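Local coordinates for tyrosine-protein phosphatase YwqE (Bacillus subtilis, PDB 3QY7) that hydrolyses phosphotyrosine in proteins to tyrosine and phosphate, with manganese as its cofactor, at residues M12-G17 against T40-N45; H7-M12 against A53-A58; P77-R82 against R94-L99; M1-C6 against V191-H196; I81-E86 against I105-P110. One frame throughout, in Å; residues are numbered along the deposited sequence.

All five contacts include or adjoin ligands of a trinuclear site in a TIM-barrel-like fold; contact 2 reaches it through H7. H5, H7, E80 and D194 bind one iron; E80 bridges to a second, which E108 and H136 also hold; D14, H42 and H196 bind magnesium. Contacts 1 and 2 share M12, and their centres lie about 8 Å apart. Contacts 3 and 5 both use strand 80-82, with centres about 10 Å apart. Contact 4 joins the first and last strands of the barrel, its centre about 17 Å from that of contact 5. One water bridges the irons. A phosphate, probably from crystallisation, lies about 3 Å (nearest atoms) from the D194 and E108 side chains.

Contact 1: residues M12-G17 against T40-N45; sequences MDDGAG and TPHHNN. With MG (magnesium ion), chain D.
D13 and N45 bring the two backbones together, their CA atoms 5.6 Å apart, where the loop 12-17 runs past 40-45, itself a loop until the short strand at N44 and N45. The OD2 of D13 accepts the backbone N-H of H42 at 3.0 Å, on the anti side and 21° out of the carboxylate plane, with a fairly straight N-H...O angle of 159°. The same oxygen also takes a hydrogen bond from H7 ND1, so D13 is a second-shell residue that helps set an iron ligand. CG stands between the backbone N and the carbonyl carbon (chi1 70°), and OD1 reaches forward to accept from G15 N, two residues on, at 3.0 Å. That is an Asx turn, a natural use of aspartate, whose short side chain can fold onto its own loop while gripping another. The loops belong to the metal-bearing rim of a PHP-like barrel: in one of its two modelled conformers D14 approaches magnesium with both oxygens, OD1 at 2.3 Å, and H42 is another ligand of that ion. M12 lies alongside P41, pointing the same way; its thioether SD rests 3.9 Å from P41 CB, a flexible apolar chain against a rigid ring.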
# COMPACT_ATOMS: atom_id res chain seq x y z
N MET A 12 6.50 11.89 10.73
CA MET A 12 5.68 10.85 11.29
C MET A 12 6.37 9.54 11.37
O MET A 12 6.14 8.74 12.22
CB MET A 12 4.43 10.65 10.45
CG MET A 12 3.55 11.78 10.44
SD MET A 12 1.84 11.34 10.63
CE MET A 12 1.22 12.81 11.18
N ASP A 13 7.24 9.35 10.42
CA ASP A 13 7.83 8.10 10.14
C ASP A 13 9.16 8.22 9.38
O ASP A 13 9.84 9.17 9.45
CB ASP A 13 6.87 7.00 9.67
CG ASP A 13 6.31 7.24 8.27
OD1 ASP A 13 6.78 8.14 7.66
OD2 ASP A 13 5.45 6.49 7.91
N ASP A 14 9.50 7.16 8.70
CA ASP A 14 10.70 7.17 7.91
C ASP A 14 10.56 7.81 6.53
O ASP A 14 11.46 7.85 5.79
CB ASP A 14 11.25 5.76 7.81
CG ASP A 14 10.23 4.80 7.41
OD1 ASP A 14 10.63 3.72 7.08
OD2 ASP A 14 9.01 5.09 7.46
N GLY A 15 9.40 8.34 6.23
CA GLY A 15 9.21 9.01 4.98
C GLY A 15 9.52 10.51 5.14
O GLY A 15 10.59 10.80 5.66
N ALA A 16 8.71 11.45 4.67
CA ALA A 16 9.19 12.80 4.57
C ALA A 16 9.66 13.35 5.92
O ALA A 16 9.06 13.18 6.88
CB ALA A 16 8.06 13.68 4.10
N GLY A 17 10.83 13.97 5.89
CA GLY A 17 11.39 14.57 7.08
C GLY A 17 10.72 15.81 7.55
O GLY A 17 10.54 16.03 8.71
N THR A 40 -0.15 6.92 4.25
CA THR A 40 -0.18 5.73 5.11
C THR A 40 1.02 5.72 6.05
O THR A 40 1.86 4.81 5.96
CB THR A 40 -0.20 4.44 4.31
OG1 THR A 40 0.93 4.41 3.43
CG2 THR A 40 -1.47 4.34 3.48
N PRO A 41 1.11 6.73 6.94
CA PRO A 41 2.20 6.72 7.92
C PRO A 41 2.12 5.46 8.78
O PRO A 41 1.02 4.93 9.01
CB PRO A 41 1.92 7.94 8.79
CG PRO A 41 0.45 8.20 8.65
CD PRO A 41 0.13 7.81 7.22
N HIS A 42 3.27 4.96 9.25
CA HIS A 42 3.24 3.83 10.14
C HIS A 42 2.44 4.23 11.38
O HIS A 42 2.53 5.31 11.80
CB HIS A 42 4.67 3.34 10.54
CG HIS A 42 5.46 2.78 9.39
ND1 HIS A 42 5.41 1.47 9.01
CD2 HIS A 42 6.33 3.38 8.57
CE1 HIS A 42 6.18 1.29 7.96
NE2 HIS A 42 6.75 2.44 7.66
N HIS A 43 1.65 3.33 11.94
CA HIS A 43 0.84 3.70 13.10
C HIS A 43 1.70 3.91 14.36
O HIS A 43 1.33 4.69 15.23
CB HIS A 43 -0.30 2.72 13.33
CG HIS A 43 0.13 1.43 13.95
ND1 HIS A 43 -0.30 1.02 15.19
CD2 HIS A 43 0.95 0.45 13.49
CE1 HIS A 43 0.24 -0.15 15.48
NE2 HIS A 43 1.01 -0.52 14.46
N ASN A 44 2.85 3.28 14.37
CA ASN A 44 3.89 3.46 15.37
C ASN A 44 5.18 3.90 14.72
O ASN A 44 5.53 3.42 13.72
CB ASN A 44 4.28 2.11 15.96
CG ASN A 44 3.30 1.61 16.89
OD1 ASN A 44 2.75 2.34 17.65
ND2 ASN A 44 3.07 0.34 16.86
N ASN A 45 5.87 4.81 15.33
CA ASN A 45 7.16 5.22 14.87
C ASN A 45 8.06 5.36 16.10
O ASN A 45 8.18 6.40 16.71
CB ASN A 45 7.04 6.50 14.06
CG ASN A 45 8.15 7.47 14.26
OD1 ASN A 45 9.24 7.21 13.90
ND2 ASN A 45 7.84 8.60 14.72
MG MG D . 8.65 3.09 6.01

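Contact 2: residues H7-M12 against A53-A58; sequences HILPAM and AAVREA. With FE (Fe (III) ion), chain C.
L9 and M12 reach from the loop 7-12, which follows strand 2-3 of the TIM-barrel-like fold, to helix 52-68, and their ends settle on the face of the helix that carries V55 and A58. The L9 side chain crosses that of V55 at about a right angle, and one branch of each meets the other: L9 CD1 lies 3.9 Å from V55 CG1. The second branch, L9 CD2, stands 3.7 Å from the carbonyl oxygen of A58, one turn further along. L9 thus spreads its fork over two helical positions, with CD1 also 4.0 Å from A58 CB. The leucine chain is in its commonest shape, CG anti to the carbonyl carbon (chi1 -64°) and CD1 extended (chi2 179°), and this carries CD1 forward to the helix. M12 arrives by its tip. CE points at A58 CB, and the modelled separation of 3.3 Å is shorter than usual for two carbons, so its exact value is doubtful. CE also comes within 3.7 Å of A54 O, while SD keeps a looser 4.3 Å from V55 CG2. Alanine suits position 58 because its small methyl lets L9 and M12 both approach the helix closely. At the start of the same loop H7 binds iron through NE2, at 2.1 Å. The chemistry across the contact is mainly apolar, with methyl groups also resting on the helix carbonyl oxygens of A54 and A58: it brings dispersion forces and burial from water rather than directional bonds, and it lays the chain that follows an iron ligand against helix 52-68.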
# COMPACT_ATOMS: atom_id res chain seq x y z
N HIS A 7 4.43 7.46 2.13
CA HIS A 7 4.89 8.06 3.36
C HIS A 7 5.25 9.51 3.12
O HIS A 7 6.39 9.95 3.34
CB HIS A 7 6.03 7.20 3.93
CG HIS A 7 5.60 5.80 4.21
ND1 HIS A 7 5.18 5.39 5.45
CD2 HIS A 7 5.46 4.73 3.39
CE1 HIS A 7 4.84 4.11 5.39
NE2 HIS A 7 4.99 3.69 4.15
N ILE A 8 4.25 10.25 2.64
CA ILE A 8 4.39 11.66 2.28
C ILE A 8 4.18 12.62 3.46
O ILE A 8 4.67 13.75 3.42
CB ILE A 8 3.47 12.04 1.08
CG1 ILE A 8 3.89 13.37 0.46
CG2 ILE A 8 2.00 12.07 1.52
CD1 ILE A 8 3.22 13.63 -0.89
N LEU A 9 3.48 12.19 4.51
CA LEU A 9 3.28 13.05 5.68
C LEU A 9 4.61 13.26 6.41
O LEU A 9 5.36 12.31 6.63
CB LEU A 9 2.22 12.50 6.63
CG LEU A 9 0.81 12.44 6.04
CD1 LEU A 9 -0.19 11.85 7.02
CD2 LEU A 9 0.31 13.81 5.51
N PRO A 10 4.90 14.51 6.77
CA PRO A 10 6.19 14.85 7.38
C PRO A 10 6.25 14.55 8.87
O PRO A 10 5.23 14.67 9.57
CB PRO A 10 6.27 16.36 7.16
CG PRO A 10 4.83 16.81 7.29
CD PRO A 10 4.05 15.71 6.60
N ALA A 11 7.45 14.18 9.32
CA ALA A 11 7.75 13.98 10.74
C ALA A 11 6.80 12.99 11.41
O ALA A 11 6.33 13.23 12.52
CB ALA A 11 7.75 15.33 11.48
N MET A 12 6.50 11.89 10.73
CA MET A 12 5.68 10.85 11.29
C MET A 12 6.37 9.54 11.37
O MET A 12 6.14 8.74 12.22
CB MET A 12 4.43 10.65 10.45
CG MET A 12 3.55 11.78 10.44
SD MET A 12 1.84 11.34 10.63
CE MET A 12 1.22 12.81 11.18
N ALA A 53 -6.30 11.04 14.84
CA ALA A 53 -6.48 12.50 14.82
C ALA A 53 -5.27 13.24 14.24
O ALA A 53 -5.43 14.17 13.46
CB ALA A 53 -6.81 13.05 16.23
N ALA A 54 -4.06 12.82 14.64
CA ALA A 54 -2.84 13.47 14.18
C ALA A 54 -2.60 13.22 12.69
O ALA A 54 -2.11 14.11 12.00
CB ALA A 54 -1.64 12.96 14.99
N VAL A 55 -2.94 12.03 12.22
CA VAL A 55 -2.83 11.72 10.79
C VAL A 55 -3.79 12.59 9.96
O VAL A 55 -3.40 13.14 8.95
CB VAL A 55 -3.06 10.22 10.49
CG1 VAL A 55 -3.03 9.97 8.97
CG2 VAL A 55 -2.00 9.38 11.18
N ARG A 56 -5.03 12.72 10.43
CA ARG A 56 -6.02 13.54 9.73
C ARG A 56 -5.58 14.98 9.70
O ARG A 56 -5.64 15.64 8.65
CB ARG A 56 -7.38 13.44 10.40
CG ARG A 56 -7.97 12.08 10.36
CD ARG A 56 -9.36 12.14 10.94
NE ARG A 56 -9.94 10.82 11.16
CZ ARG A 56 -10.46 10.05 10.20
NH1 ARG A 56 -10.99 8.88 10.54
NH2 ARG A 56 -10.45 10.43 8.92
N GLU A 57 -5.11 15.47 10.85
CA GLU A 57 -4.55 16.82 10.95
C GLU A 57 -3.40 17.05 9.97
O GLU A 57 -3.39 18.04 9.23
CB GLU A 57 -4.07 17.11 12.38
CG GLU A 57 -3.58 18.56 12.55
CD GLU A 57 -2.71 18.83 13.78
OE1 GLU A 57 -2.54 17.92 14.63
OE2 GLU A 57 -2.21 19.98 13.91
N ALA A 58 -2.45 16.11 9.95
CA ALA A 58 -1.27 16.23 9.08
C ALA A 58 -1.67 16.24 7.61
O ALA A 58 -1.11 17.00 6.81
CB ALA A 58 -0.28 15.11 9.36
FE FE C . 5.31 1.63 3.71
O HOH W 1 5.94 -0.12 3.47

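Contact 3: residues P77-R82 against R94-L99; sequences PGQEIR and RQLLSL. With FE (Fe (III) ion), chain C; FE (Fe (III) ion), chain B.
Q79 supplies the direct hydrogen bond between the two segments, its OE1 accepting the backbone N-H of L97 at 2.9 Å. The bond is nearly straight at hydrogen (169°), although the donor stands well above the carbonyl plane of the amide. CG lies beside the backbone N (chi1 -85°), and the chain extended beyond it carries the amide across the L97 side chain at about a right angle. Glutamine suits this place because its other end can also be used: NE2 makes a weak hydrogen bond to N50 O. A water adds a second polar link, donating to both Q79 O (2.8 Å) and L97 O (2.9 Å), whereas Q79 N is buried here without any partner in the model. The segment 94-99 leads from helix 87-92, which R94 ends as the C-prime residue of a Schellman motif, back towards strand 104-108 of the TIM-barrel-like fold. It therefore packs against the very chain from which that excursion began. Van der Waals contacts follow. I81 CD1 touches L96 CB at 4.0 Å, the branched isoleucine and leucine chains crossing obliquely. L97 CD1 makes an apolar contact with P77 CB at 4.2 Å and settles 3.6 Å from G78 O. G78, with no side chain, lets the backbones come near, its CA 4.4 Å from that of L99. Metal bonds are the business of E80, whose CB is directed away from 94-99; it runs extended to the irons, with OE1 on one and OE2 on the other, the latter at 2.1 Å.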
# COMPACT_ATOMS: atom_id res chain seq x y z
N PRO A 77 -6.48 10.43 4.39
CA PRO A 77 -5.88 9.78 5.55
C PRO A 77 -5.88 8.25 5.48
O PRO A 77 -6.77 7.65 4.86
CB PRO A 77 -6.77 10.28 6.71
CG PRO A 77 -8.11 10.41 6.07
CD PRO A 77 -7.84 10.93 4.67
N GLY A 78 -4.88 7.64 6.14
CA GLY A 78 -4.74 6.20 6.24
C GLY A 78 -3.56 5.90 7.16
O GLY A 78 -3.00 6.81 7.76
N GLN A 79 -3.20 4.63 7.25
CA GLN A 79 -2.04 4.19 8.04
C GLN A 79 -1.49 2.91 7.44
O GLN A 79 -2.22 2.12 6.83
CB GLN A 79 -2.47 3.86 9.49
CG GLN A 79 -2.52 5.04 10.43
CD GLN A 79 -2.99 4.63 11.82
OE1 GLN A 79 -3.74 3.67 11.98
NE2 GLN A 79 -2.54 5.37 12.82
N GLU A 80 -0.19 2.70 7.61
CA GLU A 80 0.39 1.38 7.39
C GLU A 80 0.50 0.75 8.77
O GLU A 80 1.18 1.28 9.66
CB GLU A 80 1.77 1.47 6.72
CG GLU A 80 2.38 0.05 6.49
CD GLU A 80 3.73 0.06 5.81
OE1 GLU A 80 4.24 1.13 5.51
OE2 GLU A 80 4.26 -1.04 5.57
N ILE A 81 -0.21 -0.35 8.96
CA ILE A 81 -0.33 -0.97 10.30
C ILE A 81 0.46 -2.28 10.37
O ILE A 81 0.05 -3.29 9.81
CB ILE A 81 -1.81 -1.22 10.64
CG1 ILE A 81 -2.61 0.08 10.48
CG2 ILE A 81 -1.95 -1.84 12.06
CD1 ILE A 81 -4.13 -0.10 10.50
N ARG A 82 1.59 -2.24 11.05
CA ARG A 82 2.31 -3.47 11.34
C ARG A 82 1.40 -4.36 12.17
O ARG A 82 0.89 -3.94 13.21
CB ARG A 82 3.59 -3.17 12.12
CG ARG A 82 4.34 -4.41 12.61
CD ARG A 82 5.04 -5.13 11.45
NE ARG A 82 6.04 -4.29 10.80
CZ ARG A 82 7.28 -4.11 11.25
NH1 ARG A 82 7.69 -4.72 12.36
NH2 ARG A 82 8.12 -3.32 10.58
N ARG A 94 -11.70 2.87 16.93
CA ARG A 94 -11.23 3.95 16.06
C ARG A 94 -9.86 4.49 16.48
O ARG A 94 -9.57 5.69 16.38
CB ARG A 94 -12.30 5.04 15.92
CG ARG A 94 -13.57 4.52 15.22
CD ARG A 94 -14.61 5.60 14.98
NE ARG A 94 -15.16 6.10 16.23
CZ ARG A 94 -15.05 7.36 16.66
NH1 ARG A 94 -14.40 8.27 15.93
NH2 ARG A 94 -15.59 7.72 17.82
N GLN A 95 -9.00 3.59 16.95
CA GLN A 95 -7.64 3.93 17.34
C GLN A 95 -6.67 3.55 16.22
O GLN A 95 -5.46 3.74 16.35
CB GLN A 95 -7.27 3.25 18.66
CG GLN A 95 -7.86 3.95 19.91
CD GLN A 95 -8.10 3.00 21.08
OE1 GLN A 95 -7.39 2.00 21.26
NE2 GLN A 95 -9.12 3.30 21.88
N LEU A 96 -7.22 3.03 15.13
CA LEU A 96 -6.48 2.81 13.88
C LEU A 96 -7.30 3.38 12.74
O LEU A 96 -8.52 3.50 12.84
CB LEU A 96 -6.24 1.32 13.64
CG LEU A 96 -5.34 0.53 14.59
CD1 LEU A 96 -5.47 -0.95 14.25
CD2 LEU A 96 -3.90 0.99 14.50
N LEU A 97 -6.61 3.71 11.65
CA LEU A 97 -7.26 4.19 10.43
C LEU A 97 -7.23 3.12 9.36
O LEU A 97 -6.20 2.45 9.16
CB LEU A 97 -6.52 5.43 9.89
CG LEU A 97 -6.63 6.76 10.62
CD1 LEU A 97 -5.72 7.77 9.97
CD2 LEU A 97 -8.08 7.28 10.59
N SER A 98 -8.35 2.93 8.68
CA SER A 98 -8.34 2.19 7.43
C SER A 98 -8.00 3.18 6.31
O SER A 98 -7.86 4.38 6.57
CB SER A 98 -9.67 1.50 7.19
OG SER A 98 -10.72 2.45 7.17
N LEU A 99 -7.81 2.66 5.10
CA LEU A 99 -7.38 3.50 3.99
C LEU A 99 -8.54 4.40 3.58
O LEU A 99 -9.58 3.92 3.16
CB LEU A 99 -6.91 2.62 2.81
CG LEU A 99 -5.69 1.71 3.09
CD1 LEU A 99 -5.45 0.78 1.94
CD2 LEU A 99 -4.42 2.56 3.38
FE FE C . 5.31 1.63 3.71
FE FE B . 6.22 -1.49 4.97
O HOH W 2 -4.91 1.24 6.81
O HOH W 3 8.39 -1.80 4.54
O HOH W 1 5.94 -0.12 3.47

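Contact 4: residues M1-C6 against V191-H196; sequences MIDIHC and VASDAH. With FE (Fe (III) ion), chain C; MG (magnesium ion), chain D.
Polar bonds and shared metal coordination join D3 and H5 to S193 and D194 in a buried contact between the first strand of the barrel, 2-3, and the last, 190-192. At strand level a water mediates: it donates to I2 O and V191 O and accepts from I4 N. Just beyond, the D3 carboxylate grips S193 twice with its two syn lone pairs, OD1 taking the backbone N-H at 2.8 Å and OD2 the hydroxyl OG at 2.6 Å. Aspartate suits this because both oxygens face the same residue. S193 OG also accepts from A195 N (2.9 Å), an ST turn, so the hydroxyl ties the turn to strand 2-3. D194 N donates to H5 O at 2.8 Å, with a bent N-H...O angle of 141°. The side chains of H5 and D194 run side by side, both with CG anti to the backbone N. D194 CB makes a CH-pi contact over the imidazole face, 4.0 Å from its centre, while H5 NE2 (2.1 Å) and D194 OD1 (2.2 Å) meet on the same iron. In the second shell Q161 OE1 accepts from H5 ND1. The backbone O of D194 accepts from H196 ND1, helping to present H196 NE2 to magnesium. D194 divides its oxygens, OD2 accepting from the water that bridges the irons, so one carboxylate both binds metal and positions a metal-bound water.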
# COMPACT_ATOMS: atom_id res chain seq x y z
N MET A 1 -4.61 9.02 -11.37
CA MET A 1 -4.37 7.76 -10.62
C MET A 1 -4.31 8.00 -9.13
O MET A 1 -3.98 9.09 -8.69
CB MET A 1 -3.07 7.12 -11.08
CG MET A 1 -3.12 6.63 -12.50
SD MET A 1 -1.66 5.64 -12.83
CE MET A 1 -0.42 6.90 -12.72
N ILE A 2 -4.57 6.94 -8.37
CA ILE A 2 -4.60 6.97 -6.91
C ILE A 2 -3.47 6.10 -6.39
O ILE A 2 -3.33 4.95 -6.81
CB ILE A 2 -5.94 6.43 -6.41
CG1 ILE A 2 -7.08 7.33 -6.91
CG2 ILE A 2 -5.97 6.30 -4.88
CD1 ILE A 2 -8.39 6.62 -6.88
N ASP A 3 -2.69 6.64 -5.46
CA ASP A 3 -1.59 5.90 -4.81
C ASP A 3 -2.06 5.55 -3.41
O ASP A 3 -2.36 6.45 -2.62
CB ASP A 3 -0.35 6.81 -4.77
CG ASP A 3 0.91 6.08 -4.32
OD1 ASP A 3 1.02 4.86 -4.56
OD2 ASP A 3 1.79 6.75 -3.73
N ILE A 4 -2.15 4.26 -3.10
CA ILE A 4 -2.78 3.82 -1.85
C ILE A 4 -1.83 3.57 -0.67
O ILE A 4 -2.28 3.18 0.40
CB ILE A 4 -3.69 2.57 -2.04
CG1 ILE A 4 -2.88 1.30 -2.38
CG2 ILE A 4 -4.75 2.85 -3.09
CD1 ILE A 4 -3.60 0.01 -1.93
N HIS A 5 -0.53 3.76 -0.90
CA HIS A 5 0.50 3.51 0.13
C HIS A 5 1.64 4.49 -0.11
O HIS A 5 2.30 4.43 -1.14
CB HIS A 5 0.96 2.04 0.01
CG HIS A 5 1.98 1.61 1.02
ND1 HIS A 5 2.24 0.27 1.26
CD2 HIS A 5 2.78 2.30 1.88
CE1 HIS A 5 3.18 0.16 2.18
NE2 HIS A 5 3.52 1.37 2.58
N CYS A 6 1.85 5.41 0.83
CA CYS A 6 2.80 6.50 0.61
C CYS A 6 3.14 7.18 1.93
O CYS A 6 2.27 7.44 2.76
CB CYS A 6 2.20 7.51 -0.35
SG CYS A 6 3.40 8.68 -1.02
N VAL A 191 -1.07 -1.67 -7.20
CA VAL A 191 0.33 -1.27 -7.29
C VAL A 191 0.42 0.11 -6.65
O VAL A 191 -0.44 0.98 -6.90
CB VAL A 191 0.81 -1.19 -8.76
CG1 VAL A 191 2.31 -0.98 -8.80
CG2 VAL A 191 0.40 -2.44 -9.55
N ALA A 192 1.40 0.31 -5.77
CA ALA A 192 1.52 1.57 -5.08
C ALA A 192 2.98 1.91 -4.81
O ALA A 192 3.84 1.02 -4.81
CB ALA A 192 0.70 1.56 -3.75
N SER A 193 3.24 3.19 -4.57
CA SER A 193 4.62 3.68 -4.45
C SER A 193 5.36 3.24 -3.22
O SER A 193 6.56 2.93 -3.30
CB SER A 193 4.66 5.22 -4.51
OG SER A 193 4.13 5.79 -3.31
N ASP A 194 4.70 3.31 -2.05
CA ASP A 194 5.39 3.19 -0.79
C ASP A 194 6.55 4.22 -0.78
O ASP A 194 7.63 3.96 -0.23
CB ASP A 194 5.92 1.76 -0.63
CG ASP A 194 6.22 1.40 0.79
OD1 ASP A 194 6.07 2.25 1.71
OD2 ASP A 194 6.60 0.23 0.99
N ALA A 195 6.33 5.38 -1.39
CA ALA A 195 7.37 6.41 -1.44
C ALA A 195 7.77 6.94 -0.07
O ALA A 195 6.91 7.18 0.79
CB ALA A 195 6.93 7.59 -2.35
N HIS A 196 9.07 7.15 0.13
CA HIS A 196 9.56 7.76 1.38
C HIS A 196 10.31 9.07 1.15
O HIS A 196 10.43 9.87 2.05
CB HIS A 196 10.50 6.82 2.15
CG HIS A 196 9.81 5.73 2.91
ND1 HIS A 196 8.99 4.80 2.30
CD2 HIS A 196 9.87 5.37 4.21
CE1 HIS A 196 8.55 3.94 3.19
NE2 HIS A 196 9.07 4.27 4.36
FE FE C . 5.31 1.63 3.71
MG MG D . 8.65 3.09 6.01
O HOH W 4 -2.13 2.68 -5.53
O HOH W 1 5.94 -0.12 3.47

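Contact 5: residues I81-E86 against I105-P110; sequences IRIYGE and ILIEFP. With FE (Fe (III) ion), chain B.
R82 and E108 both start with CG anti to the backbone N (chi1 174° and -175°), but the glutamate then runs extended whereas the arginine bends at chi2 and chi3, and its NE faces E108. In the resulting salt bridge NE donates to OE2 at 2.8 Å, nearly straight (173°) and in the guanidinium plane, though it meets the carboxylate from above its plane. A water completes the link, accepting from R82 NH2 and donating to E108 OE1, which binds iron at 2.1 Å. The carboxylate thus lies between a metal and a guanidinium, whose charges probably polarise it both ways. The backbones that carry this pair, strands 80-82 and 104-108, run parallel in a beta-alpha-beta unit whose helix is 87-92. I81 N donates to L106 O, I81 O accepts from E108 N, and I83 N donates to E108 O. The alternation sends R82 and E108 to one face and I81 and I107 to the other, where branched apolar chains fit. There the I81 and I105 side chains cross at about a right angle, CD1 to CD1 3.7 Å, and I83 puts CB 3.8 Å from I107 CG2. P110 CA lies over one guanidinium face, toward its rim.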
# COMPACT_ATOMS: atom_id res chain seq x y z
N ILE A 81 -0.21 -0.35 8.96
CA ILE A 81 -0.33 -0.97 10.30
C ILE A 81 0.46 -2.28 10.37
O ILE A 81 0.05 -3.29 9.81
CB ILE A 81 -1.81 -1.22 10.64
CG1 ILE A 81 -2.61 0.08 10.48
CG2 ILE A 81 -1.95 -1.84 12.06
CD1 ILE A 81 -4.13 -0.10 10.50
N ARG A 82 1.59 -2.24 11.05
CA ARG A 82 2.31 -3.47 11.34
C ARG A 82 1.40 -4.36 12.17
O ARG A 82 0.89 -3.94 13.21
CB ARG A 82 3.59 -3.17 12.12
CG ARG A 82 4.34 -4.41 12.61
CD ARG A 82 5.04 -5.13 11.45
NE ARG A 82 6.04 -4.29 10.80
CZ ARG A 82 7.28 -4.11 11.25
NH1 ARG A 82 7.69 -4.72 12.36
NH2 ARG A 82 8.12 -3.32 10.58
N ILE A 83 1.20 -5.59 11.70
CA ILE A 83 0.25 -6.52 12.31
C ILE A 83 0.53 -6.68 13.80
O ILE A 83 1.68 -6.70 14.22
CB ILE A 83 0.25 -7.88 11.57
CG1 ILE A 83 -0.96 -8.75 11.95
CG2 ILE A 83 1.60 -8.61 11.73
CD1 ILE A 83 -1.18 -9.95 11.03
N TYR A 84 -0.54 -6.74 14.58
CA TYR A 84 -0.46 -7.11 16.00
C TYR A 84 -1.79 -7.71 16.40
O TYR A 84 -2.76 -7.64 15.64
CB TYR A 84 -0.04 -5.93 16.89
CG TYR A 84 -0.99 -4.76 16.95
CD1 TYR A 84 -1.01 -3.79 15.94
CD2 TYR A 84 -1.86 -4.59 18.03
CE1 TYR A 84 -1.87 -2.71 16.00
CE2 TYR A 84 -2.73 -3.52 18.10
CZ TYR A 84 -2.74 -2.57 17.07
OH TYR A 84 -3.59 -1.49 17.14
N GLY A 85 -1.84 -8.34 17.57
CA GLY A 85 -2.98 -9.17 17.93
C GLY A 85 -4.31 -8.45 18.06
O GLY A 85 -5.36 -9.03 17.82
N GLU A 86 -4.25 -7.17 18.43
CA GLU A 86 -5.44 -6.40 18.81
C GLU A 86 -5.93 -5.45 17.71
O GLU A 86 -6.64 -4.49 18.00
CB GLU A 86 -5.17 -5.61 20.10
CG GLU A 86 -4.86 -6.47 21.34
CD GLU A 86 -3.45 -7.05 21.34
OE1 GLU A 86 -2.54 -6.43 20.76
OE2 GLU A 86 -3.26 -8.14 21.93
N ILE A 105 -7.94 -2.07 4.75
CA ILE A 105 -7.01 -1.73 5.81
C ILE A 105 -5.64 -2.28 5.43
O ILE A 105 -5.55 -3.42 4.97
CB ILE A 105 -7.48 -2.27 7.21
CG1 ILE A 105 -6.48 -1.95 8.32
CG2 ILE A 105 -7.89 -3.74 7.16
CD1 ILE A 105 -6.96 -2.34 9.72
N LEU A 106 -4.61 -1.44 5.57
CA LEU A 106 -3.25 -1.80 5.13
C LEU A 106 -2.47 -2.41 6.28
O LEU A 106 -2.11 -1.73 7.23
CB LEU A 106 -2.54 -0.56 4.56
CG LEU A 106 -1.16 -0.81 3.92
CD1 LEU A 106 -1.27 -1.70 2.70
CD2 LEU A 106 -0.51 0.52 3.58
N ILE A 107 -2.25 -3.72 6.17
CA ILE A 107 -1.60 -4.51 7.20
C ILE A 107 -0.25 -4.98 6.67
O ILE A 107 -0.18 -5.58 5.60
CB ILE A 107 -2.47 -5.74 7.56
CG1 ILE A 107 -3.86 -5.30 8.05
CG2 ILE A 107 -1.77 -6.64 8.61
CD1 ILE A 107 -3.87 -4.49 9.31
N GLU A 108 0.79 -4.72 7.45
CA GLU A 108 2.16 -5.07 7.08
C GLU A 108 2.67 -6.15 8.02
O GLU A 108 2.58 -5.99 9.23
CB GLU A 108 3.06 -3.84 7.22
CG GLU A 108 4.49 -4.06 6.74
CD GLU A 108 5.48 -3.11 7.40
OE1 GLU A 108 6.43 -2.66 6.71
OE2 GLU A 108 5.33 -2.79 8.59
N PHE A 109 3.19 -7.23 7.44
CA PHE A 109 3.89 -8.29 8.18
C PHE A 109 5.31 -7.83 8.52
O PHE A 109 5.92 -7.11 7.75
CB PHE A 109 3.97 -9.58 7.35
CG PHE A 109 2.64 -10.17 6.96
CD1 PHE A 109 1.53 -10.09 7.81
CD2 PHE A 109 2.50 -10.83 5.75
CE1 PHE A 109 0.31 -10.65 7.44
CE2 PHE A 109 1.28 -11.42 5.37
CZ PHE A 109 0.17 -11.32 6.23
N PRO A 110 5.85 -8.28 9.66
CA PRO A 110 7.28 -8.11 9.87
C PRO A 110 8.04 -8.72 8.69
O PRO A 110 7.57 -9.67 8.07
CB PRO A 110 7.53 -8.92 11.14
CG PRO A 110 6.40 -9.86 11.25
CD PRO A 110 5.23 -9.10 10.71
FE FE B . 6.22 -1.49 4.97
O HOH W 5 8.42 -1.76 8.35
O HOH W 3 8.39 -1.80 4.54
O HOH W 1 5.94 -0.12 3.47